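Local coordinates for protein endo-1,4-beta-xylanase C (Paenibacillus barcinonensis, PDB 4XUO) that hydrolyses internal beta-1,4-xylosidic linkages of xylan as an endoxylanase, and is represented here by an N-terminal xylan-binding CBM22 domain, at residues A87-T92 with L137-A142. Sequence-based numbering, arbitrary orientation.
Unlike the reference sequence in segment 87-92: Ala-87 (reference Pro).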
loop_
_atom_site.group_PDB
_atom_site.type_symbol
_atom_site.label_atom_id
_atom_site.label_comp_id
_atom_site.label_asym_id
_atom_site.label_seq_id
_atom_site.Cartn_x
_atom_site.Cartn_y
_atom_site.Cartn_z
ATOM N N ALA A 87 -0.005 15.544 -5.976
ATOM C CA ALA A 87 -0.678 14.439 -6.625
ATOM C C ALA A 87 -1.501 13.617 -5.626
ATOM O O ALA A 87 -1.285 13.679 -4.405
ATOM C CB ALA A 87 0.318 13.533 -7.340
ATOM N N ASP A 88 -2.466 12.869 -6.163
ATOM C CA ASP A 88 -3.432 12.139 -5.331
ATOM C C ASP A 88 -2.961 10.690 -5.263
ATOM O O ASP A 88 -2.498 10.148 -6.272
ATOM C CB ASP A 88 -4.855 12.234 -5.886
ATOM C CG ASP A 88 -5.419 13.688 -5.921
ATOM O OD1 ASP A 88 -5.086 14.525 -5.044
ATOM O OD2 ASP A 88 -6.207 13.996 -6.858
ATOM N N LEU A 89 -3.015 10.088 -4.080
ATOM C CA LEU A 89 -2.542 8.703 -3.865
ATOM C C LEU A 89 -3.660 7.890 -3.224
ATOM O O LEU A 89 -4.364 8.393 -2.343
ATOM C CB LEU A 89 -1.333 8.645 -2.911
ATOM C CG LEU A 89 0.046 8.815 -3.545
ATOM C CD1 LEU A 89 0.126 10.127 -4.291
ATOM C CD2 LEU A 89 1.122 8.716 -2.471
ATOM N N LYS A 90 -3.788 6.632 -3.624
ATOM C CA LYS A 90 -4.727 5.716 -2.948
ATOM C C LYS A 90 -4.207 4.307 -2.936
ATOM O O LYS A 90 -3.339 3.964 -3.770
ATOM C CB LYS A 90 -6.096 5.728 -3.631
ATOM C CG LYS A 90 -6.163 5.135 -5.030
ATOM C CD LYS A 90 -7.565 5.264 -5.613
ATOM C CE LYS A 90 -7.826 4.133 -6.580
ATOM N NZ LYS A 90 -8.965 4.401 -7.465
ATOM N N PHE A 91 -4.760 3.480 -2.044
ATOM C CA PHE A 91 -4.533 2.027 -2.092
ATOM C C PHE A 91 -5.594 1.300 -2.923
ATOM O O PHE A 91 -6.762 1.576 -2.785
ATOM C CB PHE A 91 -4.609 1.431 -0.691
ATOM C CG PHE A 91 -3.450 1.778 0.208
ATOM C CD1 PHE A 91 -2.175 1.326 -0.052
ATOM C CD2 PHE A 91 -3.681 2.474 1.411
ATOM C CE1 PHE A 91 -1.128 1.612 0.807
ATOM C CE2 PHE A 91 -2.640 2.739 2.275
ATOM C CZ PHE A 91 -1.362 2.319 1.965
ATOM N N THR A 92 -5.207 0.301 -3.722
ATOM C CA THR A 92 -6.127 -0.516 -4.503
ATOM C C THR A 92 -5.722 -1.995 -4.295
ATOM O O THR A 92 -4.564 -2.284 -4.079
ATOM C CB THR A 92 -5.980 -0.149 -5.997
ATOM O OG1 THR A 92 -6.334 1.231 -6.165
ATOM C CG2 THR A 92 -6.867 -0.997 -6.893
ATOM N N LEU A 137 -0.041 0.818 -4.115
ATOM C CA LEU A 137 -0.231 2.261 -3.847
ATOM C C LEU A 137 0.023 3.005 -5.163
ATOM O O LEU A 137 1.118 2.906 -5.716
ATOM C CB LEU A 137 0.744 2.684 -2.749
ATOM C CG LEU A 137 0.850 4.162 -2.388
ATOM C CD1 LEU A 137 -0.458 4.682 -1.767
ATOM C CD2 LEU A 137 2.012 4.397 -1.438
ATOM N N GLU A 138 -0.989 3.730 -5.645
ATOM C CA GLU A 138 -0.994 4.313 -6.982
ATOM C C GLU A 138 -1.456 5.756 -6.963
ATOM O O GLU A 138 -2.185 6.191 -6.045
ATOM C CB GLU A 138 -1.904 3.512 -7.949
ATOM C CG GLU A 138 -3.407 3.454 -7.576
ATOM C CD GLU A 138 -4.288 2.747 -8.631
ATOM O OE1 GLU A 138 -5.305 2.106 -8.256
ATOM O OE2 GLU A 138 -3.956 2.815 -9.848
ATOM N N SER A 139 -1.075 6.462 -8.023
ATOM C CA SER A 139 -1.479 7.851 -8.270
ATOM C C SER A 139 -1.939 8.023 -9.700
ATOM O O SER A 139 -1.390 7.392 -10.624
ATOM C CB SER A 139 -0.322 8.817 -8.025
ATOM O OG SER A 139 -0.743 10.186 -8.170
ATOM N N THR A 140 -2.942 8.876 -9.896
ATOM C CA THR A 140 -3.409 9.211 -11.247
ATOM C C THR A 140 -2.339 10.017 -11.985
ATOM O O THR A 140 -2.348 10.058 -13.220
ATOM C CB THR A 140 -4.748 9.998 -11.243
ATOM O OG1 THR A 140 -4.560 11.242 -10.582
ATOM C CG2 THR A 140 -5.848 9.225 -10.531
ATOM N N ASP A 141 -1.426 10.641 -11.237
ATOM C CA ASP A 141 -0.214 11.260 -11.799
ATOM C C ASP A 141 0.792 10.163 -12.139
ATOM O O ASP A 141 1.425 9.586 -11.242
ATOM C CB ASP A 141 0.404 12.267 -10.819
ATOM C CG ASP A 141 1.612 13.012 -11.405
ATOM O OD1 ASP A 141 2.287 12.464 -12.296
ATOM O OD2 ASP A 141 1.874 14.148 -10.976
ATOM N N ALA A 142 0.949 9.913 -13.432
ATOM C CA ALA A 142 1.723 8.775 -13.932
ATOM C C ALA A 142 3.224 8.816 -13.638
ATOM O O ALA A 142 3.893 7.784 -13.746
ATOM C CB ALA A 142 1.495 8.618 -15.439
HETATM O O HOH W 1 -2.647 12.905 -9.021
#
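Ser-139 holds its OG anti to its own backbone nitrogen (chi1 -176°), and Glu-138 sends CG into the slot between nitrogen and carbonyl carbon (chi1 62°); these two torsions carry one hydroxyl to Asp-88 and one carboxylate to Thr-92. Between them, antiparallel strands 87-96 and 132-139 of the carbohydrate-binding beta-sandwich meet in the hydrogen-bonded pair Lys-90 with Glu-138, whose N-H groups reach the opposite carbonyl oxygens at 2.9 Å (Lys-90 N to Glu-138 O) and 3.0 Å (Glu-138 N to Lys-90 O). Toward Ser-139, side-chain bonds join the backbone ones. Ser-139 OG donates to Asp-88 O at 2.6 Å, tilted 26° from the carbonyl plane, and accepts from Asp-141 N at 3.2 Å in an ST turn. Replacing Ser-139 by an alanine removes the hydroxyl and is likely to leave Asp-88 O without this donor and Asp-141 N without its acceptor. A water accepting from Asp-88 N also joins Thr-140 OG1, bridging the two segments. At the other end Thr-92 OG1 donates to Glu-138 OE1, at a modelled 2.5 Å that is doubtfully short. Extended Lys-90 runs alongside Glu-138, but its NZ stays 4.4 Å from OE1 of Glu-138 and bonds Gln-106 instead. On the reverse face, Leu-137 CD1 sits over the Phe-91 ring, offset toward the rim, while Leu-137 and Leu-89 also pack on Val-78 of the facing sheet. The chemistry is thus divided: apolar contacts of Leu-89, Phe-91 and Leu-137 look into the sandwich, while one serine hydroxyl, donating and accepting at once, ties strand 87-96 to the ST turn.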